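Side-chain contacts in Serpin48 (Tenebrio molitor, PDB 3OZQ), which inhibits the serine protease SPE with high specificity as a serpin acting in the innate immunity of the insect: residues 23-26 / 27-30; 156-159 / 160-163; 288-292 / 293-297. One frame throughout, in Å; residues are numbered along the deposited sequence.

How the contacts relate
All three contacts are local, each made within one continuous run of chain in the serpin fold. Contact 1 closes the C-terminal end of helix 10-29 and lies closest to the middle of the molecule, about 13 Å from its centre; contacts 2 and 3 sit about 25 and 24 Å out, in loops. Each mixes buried with exposed residues. Contact 2 leads into strand 163-174 and contact 3 precedes its parallel neighbour, strand 310-321, and their nearest atoms are about 5 Å apart, without touching. Helical backbone bonds and a salt bridge mark contact 1, a threonine hydroxyl and water contact 2, and a long ion pair contact 3.

Contact 1 of 3, residues 23-26 / 27-30; sequences YKEV and LKTE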
loop_
_atom_site.group_PDB
_atom_site.type_symbol
_atom_site.label_atom_id
_atom_site.label_comp_id
_atom_site.label_asym_id
_atom_site.label_seq_id
_atom_site.Cartn_x
_atom_site.Cartn_y
_atom_site.Cartn_z
ATOM N N TYR A 23 -1.810 -9.094 1.802
ATOM C CA TYR A 23 -1.359 -9.101 3.188
ATOM C C TYR A 23 -0.893 -10.510 3.565
ATOM O O TYR A 23 0.192 -10.685 4.122
ATOM C CB TYR A 23 -2.488 -8.590 4.115
ATOM C CG TYR A 23 -2.181 -8.513 5.590
ATOM C CD1 TYR A 23 -2.124 -7.286 6.248
ATOM C CD2 TYR A 23 -1.972 -9.664 6.335
ATOM C CE1 TYR A 23 -1.865 -7.213 7.618
ATOM C CE2 TYR A 23 -1.712 -9.604 7.694
ATOM C CZ TYR A 23 -1.656 -8.377 8.329
ATOM O OH TYR A 23 -1.391 -8.339 9.677
ATOM N N LYS A 24 -1.707 -11.513 3.239
ATOM C CA LYS A 24 -1.408 -12.901 3.606
ATOM C C LYS A 24 -0.082 -13.356 3.029
ATOM O O LYS A 24 0.671 -14.084 3.666
ATOM C CB LYS A 24 -2.525 -13.845 3.135
ATOM C CG LYS A 24 -2.432 -15.251 3.720
ATOM C CD LYS A 24 -3.717 -16.059 3.485
ATOM C CE LYS A 24 -4.830 -15.695 4.483
ATOM N NZ LYS A 24 -4.754 -16.415 5.805
ATOM N N GLU A 25 0.203 -12.925 1.810
ATOM C CA GLU A 25 1.471 -13.255 1.178
ATOM C C GLU A 25 2.634 -12.516 1.834
ATOM O O GLU A 25 3.649 -13.121 2.170
ATOM C CB GLU A 25 1.411 -12.925 -0.312
ATOM C CG GLU A 25 1.855 -14.055 -1.193
ATOM C CD GLU A 25 1.310 -15.392 -0.734
ATOM O OE1 GLU A 25 0.075 -15.536 -0.640
ATOM O OE2 GLU A 25 2.123 -16.302 -0.470
ATOM N N VAL A 26 2.483 -11.209 2.029
ATOM C CA VAL A 26 3.584 -10.410 2.569
ATOM C C VAL A 26 4.026 -10.905 3.941
ATOM O O VAL A 26 5.220 -10.935 4.244
ATOM C CB VAL A 26 3.256 -8.915 2.610
ATOM C CG1 VAL A 26 4.279 -8.168 3.477
ATOM C CG2 VAL A 26 3.238 -8.360 1.200
ATOM N N LEU A 27 3.049 -11.295 4.752
ATOM C CA LEU A 27 3.281 -11.910 6.050
ATOM C C LEU A 27 4.374 -12.966 6.012
ATOM O O LEU A 27 5.190 -13.053 6.928
ATOM C CB LEU A 27 1.991 -12.582 6.518
ATOM C CG LEU A 27 1.313 -12.042 7.761
ATOM C CD1 LEU A 27 -0.013 -12.768 7.951
ATOM C CD2 LEU A 27 2.225 -12.210 8.975
ATOM N N LYS A 28 4.365 -13.783 4.964
ATOM C CA LYS A 28 5.277 -14.914 4.850
ATOM C C LYS A 28 6.731 -14.494 4.955
ATOM O O LYS A 28 7.548 -15.213 5.520
ATOM C CB LYS A 28 5.062 -15.655 3.525
ATOM C CG LYS A 28 3.751 -16.430 3.434
ATOM C CD LYS A 28 3.620 -17.078 2.055
ATOM C CE LYS A 28 2.395 -17.966 1.944
ATOM N NZ LYS A 28 2.307 -18.562 0.580
ATOM N N THR A 29 7.049 -13.329 4.408
ATOM C CA THR A 29 8.425 -12.858 4.381
ATOM C C THR A 29 8.684 -11.776 5.434
ATOM O O THR A 29 9.822 -11.559 5.848
ATOM C CB THR A 29 8.817 -12.364 2.965
ATOM O OG1 THR A 29 10.174 -11.898 2.961
ATOM C CG2 THR A 29 7.906 -11.249 2.512
ATOM N N GLU A 30 7.632 -11.096 5.872
ATOM C CA GLU A 30 7.789 -10.095 6.929
ATOM C C GLU A 30 7.513 -10.695 8.314
ATOM O O GLU A 30 6.462 -11.295 8.543
ATOM C CB GLU A 30 6.904 -8.870 6.653
ATOM C CG GLU A 30 7.329 -8.069 5.411
ATOM C CD GLU A 30 8.728 -7.479 5.554
ATOM O OE1 GLU A 30 9.498 -7.494 4.563
ATOM O OE2 GLU A 30 9.062 -7.028 6.679
#
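Y23 and L27 meet one turn apart near the C-terminal end of helix 10-29 of the serpin fold, where the helical bonding pattern gives out. An i to i+4 bond joins their backbones, L27 N to Y23 O at 3.0 Å, nearly straight at 171°. One residue on, K28 N bonds to E25 O, an i to i+3 bond whose donor stands well above the carbonyl plane. V26 O takes two donors at once: T29 N from above its plane, and E30 N, in a later i to i+4 bond, almost in line with the C=O at 2.9 Å. That double grip satisfies the carbonyl as the chain leaves the helix. The E25 chain, bent about its CB-CG bond (chi2 43°), lies alongside the extended K28 chain; E25 OE2 and K28 NZ are modelled as a salt bridge at 2.5 Å, so short that the exact distance is doubtful. Both side chains also touch K285 of helix 279-286. The phenol of Y23 is swung with CG opposite the backbone N (chi1 -179°), and its OH bonds to E247 OE2, while K24 NZ reaches E247 O, tying this turn to helix 243-248. V26 CG1 meets the aliphatic part of E30, 3.6 Å from CG. L27 CD1 approaches the Y23 ring obliquely, 3.6 Å from CE2.

Contact 2 of 3, residues 156-159 / 160-163; sequences ILNN and LTRV
A type I beta turn from N158 to T161 reverses the chain in the loop that leads into strand 163-174 of the serpin fold. Its closing bond, T161 N to N158 O, is 2.9 Å long and nearly straight at the hydrogen (171°), although the donor stands 54° out of the carbonyl plane. The T161 side chain returns the bond: OG1 accepts from N158 N at 2.8 Å, so the two residues are joined in both directions. OG1 is placed for this by lying beside its own backbone N, opposite the carbonyl carbon (chi1 -57°). The hydroxyl also donates to a water 2.6 Å from OG1, and that water in turn donates to I156 O, extending the link backward along the chain. N158 OD1 accepts a weak, poorly angled bond from L160 N, 2.7 Å away. The methyl of T161 lies toward L157, CG2 4.1 Å from L157 CD2, and the T161 side chain also touches F126. Beyond the turn, R162 N bonds to S311 OG of strand 310-321, while the R162 side chain folds back to L160: NE donates to L160 O at 2.8 Å.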
loop_
_atom_site.group_PDB
_atom_site.type_symbol
_atom_site.label_atom_id
_atom_site.label_comp_id
_atom_site.label_asym_id
_atom_site.label_seq_id
_atom_site.Cartn_x
_atom_site.Cartn_y
_atom_site.Cartn_z
ATOM N N ILE A 156 19.946 -7.263 -7.206
ATOM C CA ILE A 156 18.813 -7.919 -7.859
ATOM C C ILE A 156 18.946 -7.876 -9.371
ATOM O O ILE A 156 18.268 -8.614 -10.088
ATOM C CB ILE A 156 17.459 -7.285 -7.463
ATOM C CG1 ILE A 156 17.315 -5.891 -8.082
ATOM C CG2 ILE A 156 17.314 -7.247 -5.971
ATOM C CD1 ILE A 156 15.886 -5.415 -8.215
ATOM N N LEU A 157 19.826 -7.007 -9.856
ATOM C CA LEU A 157 20.038 -6.847 -11.290
ATOM C C LEU A 157 21.033 -7.872 -11.822
ATOM O O LEU A 157 21.995 -8.219 -11.141
ATOM C CB LEU A 157 20.560 -5.442 -11.585
ATOM C CG LEU A 157 19.726 -4.311 -10.985
ATOM C CD1 LEU A 157 20.306 -2.974 -11.401
ATOM C CD2 LEU A 157 18.276 -4.452 -11.446
ATOM N N ASN A 158 20.806 -8.340 -13.045
ATOM C CA ASN A 158 21.729 -9.277 -13.677
ATOM C C ASN A 158 21.669 -9.236 -15.189
ATOM O O ASN A 158 20.890 -8.476 -15.776
ATOM C CB ASN A 158 21.486 -10.695 -13.161
ATOM C CG ASN A 158 20.095 -11.187 -13.460
ATOM O OD1 ASN A 158 19.574 -10.981 -14.557
ATOM N ND2 ASN A 158 19.481 -11.837 -12.487
ATOM N N ASN A 159 22.502 -10.054 -15.826
ATOM C CA ASN A 159 22.568 -10.083 -17.278
ATOM C C ASN A 159 21.207 -10.342 -17.920
ATOM O O ASN A 159 20.976 -9.950 -19.061
ATOM C CB ASN A 159 23.638 -11.075 -17.789
ATOM C CG ASN A 159 23.671 -12.381 -17.000
ATOM O OD1 ASN A 159 23.274 -13.431 -17.505
ATOM N ND2 ASN A 159 24.181 -12.326 -15.775
ATOM N N LEU A 160 20.301 -10.976 -17.178
ATOM C CA LEU A 160 18.959 -11.234 -17.698
ATOM C C LEU A 160 17.878 -10.212 -17.304
ATOM O O LEU A 160 16.710 -10.410 -17.616
ATOM C CB LEU A 160 18.492 -12.633 -17.305
ATOM C CG LEU A 160 18.921 -13.783 -18.215
ATOM C CD1 LEU A 160 18.172 -15.036 -17.793
ATOM C CD2 LEU A 160 18.654 -13.453 -19.672
ATOM N N THR A 161 18.243 -9.131 -16.628
ATOM C CA THR A 161 17.233 -8.150 -16.248
ATOM C C THR A 161 16.667 -7.528 -17.518
ATOM O O THR A 161 17.422 -6.994 -18.335
ATOM C CB THR A 161 17.780 -7.065 -15.297
ATOM O OG1 THR A 161 18.326 -7.687 -14.134
ATOM C CG2 THR A 161 16.656 -6.116 -14.862
ATOM N N ARG A 162 15.346 -7.638 -17.687
ATOM C CA ARG A 162 14.644 -7.198 -18.899
ATOM C C ARG A 162 13.613 -6.100 -18.635
ATOM O O ARG A 162 13.616 -5.072 -19.298
ATOM C CB ARG A 162 13.967 -8.390 -19.588
ATOM C CG ARG A 162 14.870 -9.100 -20.627
ATOM C CD ARG A 162 14.571 -10.602 -20.734
ATOM N NE ARG A 162 14.798 -11.318 -19.467
ATOM C CZ ARG A 162 14.485 -12.597 -19.267
ATOM N NH1 ARG A 162 13.940 -13.304 -20.244
ATOM N NH2 ARG A 162 14.718 -13.172 -18.102
ATOM N N VAL A 163 12.718 -6.335 -17.679
ATOM C CA VAL A 163 11.800 -5.281 -17.228
ATOM C C VAL A 163 11.712 -5.222 -15.712
ATOM O O VAL A 163 11.507 -6.250 -15.043
ATOM C CB VAL A 163 10.372 -5.461 -17.781
ATOM C CG1 VAL A 163 9.432 -4.396 -17.190
ATOM C CG2 VAL A 163 10.375 -5.395 -19.304
HETATM O O HOH W 1 16.763 -8.780 -12.372
HETATM O O HOH W 2 19.958 -6.755 -19.101
#

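Contact 3 of 3, residues 288-292 / 293-297; sequences VKKAF and GDEAD
K290 of the 3-10 segment 290-292 meets E295 of the type I beta turn from G293 to A296 at an angle, side chain to side chain. The lysine chain leaves its backbone off the staggered positions (chi1 -103°) and is kinked twice, at chi2 (56°) and at chi4 (-60°), which carries its end across toward the glutamate. E295 is simpler: CG lies opposite the carbonyl carbon and the chain is extended beyond it. Their contact is partly carbon on oxygen, K290 CE lying 3.1 Å from E295 OE1, and the charged ends form only a long salt bridge, 3.7 Å between K290 NZ and E295 OE2. Nearer the backbone, K290 CG packs 3.9 Å from E295 CB. G293 N bonds to K290 O at 3.0 Å, closing the 3-10 turn, and A296 CB rests 3.2 Å from K290 O. The F292 side chain touches L283 of helix 279-286 and I313 of strand 310-321. An alanine at K290 removes the ammonium and the aliphatic chain, and E295 is likely to be left without its mate and freer to turn. The long charge separation implies an attraction that is probably only modest, added to two turns already closed by backbone bonds, the second from A296 N to G293 O (3.2 Å).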
loop_
_atom_site.group_PDB
_atom_site.type_symbol
_atom_site.label_atom_id
_atom_site.label_comp_id
_atom_site.label_asym_id
_atom_site.label_seq_id
_atom_site.Cartn_x
_atom_site.Cartn_y
_atom_site.Cartn_z
ATOM N N VAL A 288 -0.202 -14.872 -11.376
ATOM C CA VAL A 288 0.557 -14.332 -12.493
ATOM C C VAL A 288 1.813 -15.171 -12.699
ATOM O O VAL A 288 2.732 -15.140 -11.875
ATOM C CB VAL A 288 0.978 -12.874 -12.267
ATOM C CG1 VAL A 288 1.778 -12.368 -13.456
ATOM C CG2 VAL A 288 -0.232 -11.993 -12.024
ATOM N N LYS A 289 1.848 -15.929 -13.795
ATOM C CA LYS A 289 2.985 -16.809 -14.072
ATOM C C LYS A 289 3.662 -16.444 -15.389
ATOM O O LYS A 289 4.865 -16.180 -15.420
ATOM C CB LYS A 289 2.558 -18.281 -14.088
ATOM C CG LYS A 289 1.812 -18.753 -12.836
ATOM C CD LYS A 289 2.369 -18.125 -11.550
ATOM C CE LYS A 289 2.378 -19.109 -10.382
ATOM N NZ LYS A 289 3.652 -19.902 -10.344
ATOM N N LYS A 290 2.869 -16.398 -16.460
ATOM C CA LYS A 290 3.383 -16.180 -17.810
ATOM C C LYS A 290 4.295 -14.968 -17.922
ATOM O O LYS A 290 5.348 -15.045 -18.545
ATOM C CB LYS A 290 2.235 -16.042 -18.815
ATOM C CG LYS A 290 1.978 -17.286 -19.662
ATOM C CD LYS A 290 1.725 -18.522 -18.810
ATOM C CE LYS A 290 1.583 -19.770 -19.675
ATOM N NZ LYS A 290 0.449 -19.652 -20.641
ATOM N N ALA A 291 3.885 -13.852 -17.323
ATOM C CA ALA A 291 4.592 -12.590 -17.509
ATOM C C ALA A 291 6.015 -12.612 -16.955
ATOM O O ALA A 291 6.822 -11.749 -17.297
ATOM C CB ALA A 291 3.808 -11.441 -16.911
ATOM N N PHE A 292 6.304 -13.586 -16.093
ATOM C CA PHE A 292 7.622 -13.694 -15.451
ATOM C C PHE A 292 8.537 -14.714 -16.131
ATOM O O PHE A 292 9.698 -14.864 -15.742
ATOM C CB PHE A 292 7.467 -14.113 -13.981
ATOM C CG PHE A 292 6.629 -13.176 -13.152
ATOM C CD1 PHE A 292 6.857 -11.810 -13.163
ATOM C CD2 PHE A 292 5.610 -13.675 -12.340
ATOM C CE1 PHE A 292 6.085 -10.953 -12.355
ATOM C CE2 PHE A 292 4.835 -12.831 -11.552
ATOM C CZ PHE A 292 5.070 -11.472 -11.555
ATOM N N GLY A 293 8.013 -15.427 -17.124
ATOM C CA GLY A 293 8.736 -16.541 -17.723
ATOM C C GLY A 293 8.853 -16.503 -19.237
ATOM O O GLY A 293 8.636 -15.462 -19.857
ATOM N N ASP A 294 9.190 -17.646 -19.831
ATOM C CA ASP A 294 9.498 -17.716 -21.267
ATOM C C ASP A 294 8.310 -17.468 -22.184
ATOM O O ASP A 294 8.479 -16.976 -23.298
ATOM C CB ASP A 294 10.129 -19.065 -21.626
ATOM C CG ASP A 294 11.566 -19.178 -21.164
ATOM O OD1 ASP A 294 12.240 -18.132 -21.061
ATOM O OD2 ASP A 294 12.022 -20.314 -20.908
ATOM N N GLU A 295 7.114 -17.821 -21.730
ATOM C CA GLU A 295 5.919 -17.649 -22.549
ATOM C C GLU A 295 5.445 -16.207 -22.554
ATOM O O GLU A 295 4.402 -15.890 -23.133
ATOM C CB GLU A 295 4.809 -18.570 -22.061
ATOM C CG GLU A 295 5.230 -20.022 -22.006
ATOM C CD GLU A 295 4.081 -20.958 -21.693
ATOM O OE1 GLU A 295 4.045 -21.487 -20.557
ATOM O OE2 GLU A 295 3.220 -21.166 -22.582
ATOM N N ALA A 296 6.227 -15.338 -21.920
ATOM C CA ALA A 296 5.827 -13.956 -21.676
ATOM C C ALA A 296 5.666 -13.154 -22.948
ATOM O O ALA A 296 6.465 -13.278 -23.882
ATOM C CB ALA A 296 6.814 -13.271 -20.740
ATOM N N ASP A 297 4.635 -12.319 -22.982
ATOM C CA ASP A 297 4.413 -11.468 -24.131
ATOM C C ASP A 297 4.196 -10.011 -23.764
ATOM O O ASP A 297 3.057 -9.560 -23.614
ATOM C CB ASP A 297 3.248 -11.977 -24.993
ATOM C CG ASP A 297 3.203 -11.308 -26.359
ATOM O OD1 ASP A 297 3.915 -10.290 -26.546
ATOM O OD2 ASP A 297 2.457 -11.798 -27.243
#